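Local atomic coordinates of pseudopilin EpsI (Vibrio vulnificus, PDB entry 2RET), a protein that is a pseudopilin of the type II secretion system, which probably moves proteins such as proteases and toxins from the periplasm out of the cell. Residues 18-23 and 68-73; 39-44 and 48-53; 26-31 and 64-69. The protein carries 2 engineered substitutions. All coordinates share one frame; numbering follows the deposited sequence.

Interaction 1. Residues 18-23 and 68-73; sequences AMVADN and VSVAAT. Engineered in segment 68-73: Thr73 (natural residue Glu).
Val70 rests on a flat group of the helix, the peptide that joins Val20 to Ala21. Its CG2 methyl sits over one face of that peptide, 3.7 Å from Ala21 N. The next peptide, between Ala21 and Asp22, is met through its oxygen: Val68 CG1 lies 3.7 Å from Ala21 O.

Around these two touches the aliphatic side chains close up. Val20 CG1 reaches both branches of Val70, at 3.7 Å from CG2 and 3.8 Å from CG1. The two valines cross obliquely. Val20 CG1 stands anti to its own backbone N (chi1 170°), which turns this branch to Val70. Ala21 CB faces both strand valines, 4.0 Å from Val70 CG2 and 4.3 Å from Val68 CG1. Helix 18-23 and strand 68-71 run roughly antiparallel, at 144°, with their axes 7.9 Å apart.

Trp49 and Trp51 of the neighbouring strand also pack on Val70. Asn23 on the same helix segment hydrogen bonds to Glu42 and to Ala162, Arg163 and Thr164 of the EpsJ chain, so this part of the helix serves the core and the subunit interface together.

No hydrogen bond joins the two segments. The contact rests on van der Waals packing and the burial of apolar groups: methyls against methyls, and against the helix backbone at Ala21.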
loop_
_atom_site.group_PDB
_atom_site.type_symbol
_atom_site.label_atom_id
_atom_site.label_comp_id
_atom_site.label_asym_id
_atom_site.label_seq_id
_atom_site.Cartn_x
_atom_site.Cartn_y
_atom_site.Cartn_z
ATOM N N ALA A 18 -3.144 1.566 31.620
ATOM C CA ALA A 18 -2.892 1.309 30.201
ATOM C C ALA A 18 -4.111 1.615 29.301
ATOM O O ALA A 18 -3.967 2.161 28.210
ATOM C CB ALA A 18 -2.413 -0.155 29.996
HETATM N N MSE A 19 -5.315 1.251 29.752
HETATM C CA MSE A 19 -6.525 1.609 29.056
HETATM C C MSE A 19 -6.653 3.121 28.833
HETATM O O MSE A 19 -6.940 3.541 27.742
HETATM C CB MSE A 19 -7.748 1.087 29.792
HETATM C CG MSE A 19 -7.958 -0.411 29.654
HETATM SE SE MSE A 19 -9.632 -1.000 30.464
HETATM C CE MSE A 19 -10.935 -0.444 29.087
ATOM N N VAL A 20 -6.465 3.908 29.879
ATOM C CA VAL A 20 -6.459 5.346 29.795
ATOM C C VAL A 20 -5.366 5.885 28.829
ATOM O O VAL A 20 -5.611 6.826 28.071
ATOM C CB VAL A 20 -6.302 5.961 31.228
ATOM C CG1 VAL A 20 -6.046 7.506 31.183
ATOM C CG2 VAL A 20 -7.532 5.610 32.086
ATOM N N ALA A 21 -4.173 5.300 28.884
ATOM C CA ALA A 21 -3.070 5.683 28.009
ATOM C C ALA A 21 -3.467 5.507 26.529
ATOM O O ALA A 21 -3.252 6.387 25.728
ATOM C CB ALA A 21 -1.795 4.874 28.338
ATOM N N ASP A 22 -4.064 4.366 26.214
ATOM C CA ASP A 22 -4.589 4.093 24.890
ATOM C C ASP A 22 -5.667 5.074 24.457
ATOM O O ASP A 22 -5.691 5.472 23.305
ATOM C CB ASP A 22 -5.107 2.661 24.772
ATOM C CG ASP A 22 -3.989 1.629 24.588
ATOM O OD1 ASP A 22 -2.819 2.019 24.294
ATOM O OD2 ASP A 22 -4.269 0.407 24.762
ATOM N N ASN A 23 -6.567 5.425 25.362
ATOM C CA ASN A 23 -7.642 6.373 25.056
ATOM C C ASN A 23 -7.084 7.743 24.762
ATOM O O ASN A 23 -7.555 8.424 23.852
ATOM C CB ASN A 23 -8.678 6.451 26.200
ATOM C CG ASN A 23 -9.490 5.135 26.369
ATOM O OD1 ASN A 23 -9.545 4.304 25.462
ATOM N ND2 ASN A 23 -10.117 4.963 27.527
ATOM N N VAL A 68 2.552 9.608 26.287
ATOM C CA VAL A 68 1.339 9.629 27.082
ATOM C C VAL A 68 1.692 8.871 28.378
ATOM O O VAL A 68 2.110 7.703 28.339
ATOM C CB VAL A 68 0.166 8.923 26.383
ATOM C CG1 VAL A 68 -1.119 8.979 27.272
ATOM C CG2 VAL A 68 -0.114 9.544 24.981
ATOM N N SER A 69 1.564 9.559 29.509
ATOM C CA SER A 69 1.810 8.967 30.819
ATOM C C SER A 69 0.549 9.108 31.662
ATOM O O SER A 69 -0.175 10.080 31.520
ATOM C CB SER A 69 3.018 9.621 31.489
ATOM O OG SER A 69 2.850 11.006 31.585
ATOM N N VAL A 70 0.279 8.107 32.498
ATOM C CA VAL A 70 -0.914 8.023 33.355
ATOM C C VAL A 70 -0.456 7.665 34.783
ATOM O O VAL A 70 0.361 6.771 35.011
ATOM C CB VAL A 70 -1.992 7.045 32.795
ATOM C CG1 VAL A 70 -3.263 7.003 33.690
ATOM C CG2 VAL A 70 -2.382 7.416 31.336
ATOM N N ALA A 71 -0.977 8.439 35.723
ATOM C CA ALA A 71 -0.599 8.407 37.130
ATOM C C ALA A 71 -1.868 8.451 38.003
ATOM O O ALA A 71 -2.962 8.862 37.546
ATOM C CB ALA A 71 0.349 9.579 37.448
ATOM N N ALA A 72 -1.702 8.032 39.263
ATOM C CA ALA A 72 -2.774 7.993 40.249
ATOM C C ALA A 72 -3.075 9.353 40.946
ATOM O O ALA A 72 -4.143 9.554 41.553
ATOM C CB ALA A 72 -2.434 6.905 41.251
ATOM N N THR A 73 -2.149 10.303 40.830
ATOM C CA THR A 73 -2.367 11.687 41.281
ATOM C C THR A 73 -1.666 12.676 40.361
ATOM O O THR A 73 -0.920 12.273 39.489
ATOM C CB THR A 73 -1.815 11.976 42.708
ATOM O OG1 THR A 73 -0.398 12.153 42.623
ATOM C CG2 THR A 73 -2.168 10.865 43.713
#

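Interaction 2. Residues 39-44 and 48-53; sequences NGEEEL and TWYWKV
This is the beta hairpin of strands 38-44 and 47-56, at one margin of the antiparallel sheet. Gly40 pairs with Trp51 and Glu42 with Trp49, both as hydrogen-bonded pairs. Each pair has two backbone bonds; the shortest is Trp49 N to Glu42 O at 2.7 Å. Asn39 with Lys52, Glu41 with Tyr50 and Glu43 with Thr48 are non-hydrogen-bonded pairs.

The Trp51 indole lies flat over the backbone of the partner strand. Its CG sits between the backbone N and the carbonyl carbon (chi1 59°), and this folds the ring across Gly40. Gly40 CA makes a CH-pi contact with the five-membered ring, 3.9 Å from its centroid. Trp49 leans its indole toward the turn, with Glu42 O and Leu44 O at its edge. Its NE1 gives a hydrogen bond of 3.1 Å to Leu44 O, which lies close to the indole plane. Leu44 CB packs beside that ring.

On the other face of the hairpin, Glu41 and Tyr50 run side by side. Glu41 OE2 comes within 3.2 Å of Tyr50 CE1, with carboxylate and ring planes 78° apart. The Glu42 carboxylate, on the face of the two tryptophans, is held by Asn23 and Gln24 of the helix.

A water links the strands once more: it donates to Glu41 O at 2.7 Å and accepts from Trp51 NE1 at 3.2 Å.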
loop_
_atom_site.group_PDB
_atom_site.type_symbol
_atom_site.label_atom_id
_atom_site.label_comp_id
_atom_site.label_asym_id
_atom_site.label_seq_id
_atom_site.Cartn_x
_atom_site.Cartn_y
_atom_site.Cartn_z
ATOM N N ASN A 39 -2.701 17.928 29.511
ATOM C CA ASN A 39 -3.017 17.064 30.640
ATOM C C ASN A 39 -4.490 17.093 31.031
ATOM O O ASN A 39 -5.238 18.046 30.740
ATOM C CB ASN A 39 -2.171 17.429 31.853
ATOM C CG ASN A 39 -2.576 18.771 32.468
ATOM O OD1 ASN A 39 -3.390 18.806 33.385
ATOM N ND2 ASN A 39 -2.035 19.872 31.944
ATOM N N GLY A 40 -4.905 16.021 31.690
ATOM C CA GLY A 40 -6.248 15.951 32.244
ATOM C C GLY A 40 -6.472 14.701 33.086
ATOM O O GLY A 40 -5.523 14.034 33.527
ATOM N N GLU A 41 -7.754 14.385 33.225
ATOM C CA GLU A 41 -8.276 13.340 34.069
ATOM C C GLU A 41 -9.244 12.466 33.305
ATOM O O GLU A 41 -10.008 12.947 32.518
ATOM C CB GLU A 41 -9.089 13.923 35.206
ATOM C CG GLU A 41 -8.341 14.800 36.094
ATOM C CD GLU A 41 -9.210 15.368 37.175
ATOM O OE1 GLU A 41 -10.434 15.100 37.183
ATOM O OE2 GLU A 41 -8.655 16.070 38.031
ATOM N N GLU A 42 -9.231 11.187 33.603
ATOM C CA GLU A 42 -10.186 10.268 33.103
ATOM C C GLU A 42 -10.617 9.373 34.262
ATOM O O GLU A 42 -9.782 8.813 34.978
ATOM C CB GLU A 42 -9.560 9.442 31.966
ATOM C CG GLU A 42 -10.497 8.392 31.371
ATOM C CD GLU A 42 -9.994 7.819 30.025
ATOM O OE1 GLU A 42 -9.068 8.411 29.430
ATOM O OE2 GLU A 42 -10.535 6.786 29.564
ATOM N N GLU A 43 -11.918 9.195 34.387
ATOM C CA GLU A 43 -12.499 8.232 35.271
ATOM C C GLU A 43 -12.613 6.883 34.549
ATOM O O GLU A 43 -13.194 6.788 33.471
ATOM C CB GLU A 43 -13.881 8.738 35.660
ATOM C CG GLU A 43 -14.589 7.880 36.646
ATOM C CD GLU A 43 -14.256 8.224 38.060
ATOM O OE1 GLU A 43 -13.302 9.016 38.286
ATOM O OE2 GLU A 43 -14.977 7.690 38.942
ATOM N N LEU A 44 -12.097 5.827 35.167
ATOM C CA LEU A 44 -12.147 4.495 34.605
ATOM C C LEU A 44 -12.040 3.515 35.743
ATOM O O LEU A 44 -11.133 3.658 36.571
ATOM C CB LEU A 44 -11.007 4.275 33.594
ATOM C CG LEU A 44 -11.055 3.050 32.667
ATOM C CD1 LEU A 44 -10.608 3.360 31.230
ATOM C CD2 LEU A 44 -10.266 1.935 33.215
ATOM N N THR A 48 -10.179 7.963 39.395
ATOM C CA THR A 48 -9.680 9.084 38.601
ATOM C C THR A 48 -8.226 8.881 38.260
ATOM O O THR A 48 -7.399 8.737 39.156
ATOM C CB THR A 48 -9.800 10.439 39.337
ATOM O OG1 THR A 48 -11.116 10.549 39.824
ATOM C CG2 THR A 48 -9.557 11.601 38.385
ATOM N N TRP A 49 -7.924 8.894 36.963
ATOM C CA TRP A 49 -6.570 8.820 36.461
ATOM C C TRP A 49 -6.087 10.136 35.844
ATOM O O TRP A 49 -6.825 10.806 35.156
ATOM C CB TRP A 49 -6.484 7.727 35.410
ATOM C CG TRP A 49 -6.929 6.406 35.876
ATOM C CD1 TRP A 49 -8.170 5.886 35.759
ATOM C CD2 TRP A 49 -6.133 5.407 36.510
ATOM N NE1 TRP A 49 -8.209 4.637 36.294
ATOM C CE2 TRP A 49 -6.977 4.318 36.779
ATOM C CE3 TRP A 49 -4.817 5.360 36.942
ATOM C CZ2 TRP A 49 -6.542 3.169 37.395
ATOM C CZ3 TRP A 49 -4.381 4.207 37.586
ATOM C CH2 TRP A 49 -5.239 3.121 37.778
ATOM N N TYR A 50 -4.824 10.468 36.056
ATOM C CA TYR A 50 -4.264 11.735 35.608
ATOM C C TYR A 50 -3.283 11.500 34.458
ATOM O O TYR A 50 -2.198 10.959 34.656
ATOM C CB TYR A 50 -3.591 12.460 36.760
ATOM C CG TYR A 50 -4.561 12.802 37.860
ATOM C CD1 TYR A 50 -5.140 14.061 37.943
ATOM C CD2 TYR A 50 -4.922 11.850 38.806
ATOM C CE1 TYR A 50 -6.060 14.354 38.952
ATOM C CE2 TYR A 50 -5.829 12.133 39.811
ATOM C CZ TYR A 50 -6.386 13.374 39.883
ATOM O OH TYR A 50 -7.274 13.627 40.889
ATOM N N TRP A 51 -3.678 11.928 33.258
ATOM C CA TRP A 51 -2.879 11.718 32.096
ATOM C C TRP A 51 -2.130 12.982 31.704
ATOM O O TRP A 51 -2.510 14.088 32.028
ATOM C CB TRP A 51 -3.708 11.148 30.931
ATOM C CG TRP A 51 -4.846 12.013 30.502
ATOM C CD1 TRP A 51 -6.138 11.895 30.900
ATOM C CD2 TRP A 51 -4.801 13.139 29.603
ATOM N NE1 TRP A 51 -6.905 12.863 30.317
ATOM C CE2 TRP A 51 -6.118 13.647 29.514
ATOM C CE3 TRP A 51 -3.778 13.771 28.870
ATOM C CZ2 TRP A 51 -6.456 14.756 28.704
ATOM C CZ3 TRP A 51 -4.111 14.896 28.076
ATOM C CH2 TRP A 51 -5.443 15.366 28.007
ATOM N N LYS A 52 -1.041 12.775 30.994
ATOM C CA LYS A 52 -0.232 13.846 30.469
ATOM C C LYS A 52 0.267 13.406 29.102
ATOM O O LYS A 52 0.774 12.294 28.952
ATOM C CB LYS A 52 0.981 14.088 31.368
ATOM C CG LYS A 52 0.785 15.100 32.417
ATOM C CD LYS A 52 1.955 15.133 33.400
ATOM C CE LYS A 52 1.441 15.512 34.806
ATOM N NZ LYS A 52 2.508 15.393 35.847
ATOM N N VAL A 53 0.117 14.297 28.125
ATOM C CA VAL A 53 0.753 14.188 26.809
ATOM C C VAL A 53 1.944 15.154 26.744
ATOM O O VAL A 53 1.806 16.328 27.047
ATOM C CB VAL A 53 -0.275 14.529 25.720
ATOM C CG1 VAL A 53 0.351 14.497 24.329
ATOM C CG2 VAL A 53 -1.465 13.569 25.843
HETATM O O HOH W 1 -10.067 13.060 29.862
#

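Interaction 3. Residues 26-31 and 64-69; sequences AMVMLN and KAFDVS
Val28 and Phe66 come from opposite sides and overlap side by side, the valine from the helix and the phenylalanine from the sheet. Val28 CG1 lands over the centre of one face of the Phe66 ring. It is 3.6 Å from the centroid and 13° off the ring normal, a nearly upright CH-pi contact. Val28 CB reaches the rim of the same ring, 3.8 Å from CE2.

Met29, a selenomethionine here, approaches from another direction. Its chain runs obliquely to that of Phe66 and brings the methyl to the ring edge, with CE 3.7 Å from Phe66 CZ. Its SE lies 5.4 Å from the ring centroid, also at the edge, which makes a Met-aromatic contact. The bend at chi2 (-52°) steers the chain toward Phe66.

Leu35 touches both Val28 and Phe66, and Val86 of the last strand also packs on Phe66. Outside the core, Met29 O accepts a hydrogen bond from Gln78 of an EpsJ chain.

The contact joins the C-terminal end of helix 8-30 to strand 63-71. A long N-terminal helix lying on an antiparallel sheet is the arrangement typical of the type IV pilin-like fold of pseudopilins.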
loop_
_atom_site.group_PDB
_atom_site.type_symbol
_atom_site.label_atom_id
_atom_site.label_comp_id
_atom_site.label_asym_id
_atom_site.label_seq_id
_atom_site.Cartn_x
_atom_site.Cartn_y
_atom_site.Cartn_z
ATOM N N ALA A 26 -5.148 7.824 21.299
ATOM C CA ALA A 26 -6.153 7.928 20.254
ATOM C C ALA A 26 -6.598 9.389 20.043
ATOM O O ALA A 26 -6.642 9.873 18.925
ATOM C CB ALA A 26 -7.336 7.020 20.577
HETATM N N MSE A 27 -6.858 10.100 21.139
HETATM C CA MSE A 27 -7.222 11.535 21.054
HETATM C C MSE A 27 -6.138 12.401 20.424
HETATM O O MSE A 27 -6.444 13.259 19.625
HETATM C CB MSE A 27 -7.627 12.078 22.418
HETATM C CG MSE A 27 -8.817 11.312 23.015
HETATM SE SE MSE A 27 -10.445 11.333 21.902
HETATM C CE MSE A 27 -10.048 10.316 20.290
ATOM N N VAL A 28 -4.882 12.160 20.787
ATOM C CA VAL A 28 -3.759 12.861 20.164
ATOM C C VAL A 28 -3.725 12.552 18.671
ATOM O O VAL A 28 -3.613 13.461 17.864
ATOM C CB VAL A 28 -2.374 12.492 20.787
ATOM C CG1 VAL A 28 -1.227 13.172 19.970
ATOM C CG2 VAL A 28 -2.302 12.863 22.293
HETATM N N MSE A 29 -3.847 11.271 18.325
HETATM C CA MSE A 29 -3.839 10.816 16.913
HETATM C C MSE A 29 -4.946 11.407 15.997
HETATM O O MSE A 29 -4.693 11.624 14.829
HETATM C CB MSE A 29 -3.902 9.289 16.841
HETATM C CG MSE A 29 -2.618 8.592 17.191
HETATM SE SE MSE A 29 -1.075 9.260 16.192
HETATM C CE MSE A 29 0.200 8.009 17.062
ATOM N N LEU A 30 -6.133 11.688 16.529
ATOM C CA LEU A 30 -7.173 12.432 15.787
ATOM C C LEU A 30 -6.677 13.764 15.199
ATOM O O LEU A 30 -7.120 14.162 14.116
ATOM C CB LEU A 30 -8.407 12.729 16.649
ATOM C CG LEU A 30 -9.571 11.740 16.717
ATOM C CD1 LEU A 30 -10.633 12.286 17.654
ATOM C CD2 LEU A 30 -10.163 11.519 15.374
ATOM N N ASN A 31 -5.768 14.438 15.904
ATOM C CA ASN A 31 -5.255 15.747 15.478
ATOM C C ASN A 31 -3.805 15.924 15.919
ATOM O O ASN A 31 -3.528 16.628 16.890
ATOM C CB ASN A 31 -6.152 16.864 16.035
ATOM C CG ASN A 31 -6.244 18.081 15.096
ATOM O OD1 ASN A 31 -5.315 18.394 14.341
ATOM N ND2 ASN A 31 -7.384 18.760 15.139
ATOM N N LYS A 64 7.438 12.832 14.307
ATOM C CA LYS A 64 7.233 13.474 15.604
ATOM C C LYS A 64 6.883 12.393 16.626
ATOM O O LYS A 64 6.345 11.341 16.276
ATOM C CB LYS A 64 6.127 14.540 15.518
ATOM C CG LYS A 64 6.407 15.592 14.472
ATOM C CD LYS A 64 5.398 16.728 14.483
ATOM C CE LYS A 64 4.077 16.362 13.812
ATOM N NZ LYS A 64 3.356 17.594 13.401
ATOM N N ALA A 65 7.245 12.629 17.878
ATOM C CA ALA A 65 7.008 11.665 18.933
ATOM C C ALA A 65 6.292 12.370 20.080
ATOM O O ALA A 65 6.429 13.560 20.263
ATOM C CB ALA A 65 8.321 11.048 19.412
ATOM N N PHE A 66 5.504 11.614 20.821
ATOM C CA PHE A 66 4.920 12.098 22.058
ATOM C C PHE A 66 4.850 10.939 23.011
ATOM O O PHE A 66 4.856 9.747 22.607
ATOM C CB PHE A 66 3.531 12.726 21.859
ATOM C CG PHE A 66 2.521 11.808 21.224
ATOM C CD1 PHE A 66 2.509 11.620 19.836
ATOM C CD2 PHE A 66 1.568 11.146 21.998
ATOM C CE1 PHE A 66 1.588 10.776 19.242
ATOM C CE2 PHE A 66 0.626 10.295 21.411
ATOM C CZ PHE A 66 0.644 10.117 20.023
ATOM N N ASP A 67 4.818 11.310 24.283
ATOM C CA ASP A 67 4.616 10.386 25.392
ATOM C C ASP A 67 3.268 10.677 25.990
ATOM O O ASP A 67 2.876 11.835 26.132
ATOM C CB ASP A 67 5.667 10.578 26.465
ATOM C CG ASP A 67 6.986 9.932 26.115
ATOM O OD1 ASP A 67 6.982 8.875 25.435
ATOM O OD2 ASP A 67 8.030 10.458 26.562
ATOM N N VAL A 68 2.552 9.608 26.287
ATOM C CA VAL A 68 1.339 9.629 27.082
ATOM C C VAL A 68 1.692 8.871 28.378
ATOM O O VAL A 68 2.110 7.703 28.339
ATOM C CB VAL A 68 0.166 8.923 26.383
ATOM C CG1 VAL A 68 -1.119 8.979 27.272
ATOM C CG2 VAL A 68 -0.114 9.544 24.981
ATOM N N SER A 69 1.564 9.559 29.509
ATOM C CA SER A 69 1.810 8.967 30.819
ATOM C C SER A 69 0.549 9.108 31.662
ATOM O O SER A 69 -0.175 10.080 31.520
ATOM C CB SER A 69 3.018 9.621 31.489
ATOM O OG SER A 69 2.850 11.006 31.585
#

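Interactions 1 and 3 both tie helix 8-30 to strand 63-71, with centres about 12 Å apart, and they share Val68 and Ser69. The helix segments come in order, 18-23 then 26-31, while the strand runs back the other way. In sequence the hairpin of interaction 2 lies between the helix segments and the strand segments of the other two. Its centre is about 6 Å from that of interaction 1 and 14 Å from that of interaction 3. Strand 47-56 pairs directly with strand 63-71, through Tyr50 with Ala71 and Lys52 with Ser69. Val53 also packs on Val28. Helix and sheet thus share one core in this fragment, which lacks the N-terminal part of the full-length pseudopilin.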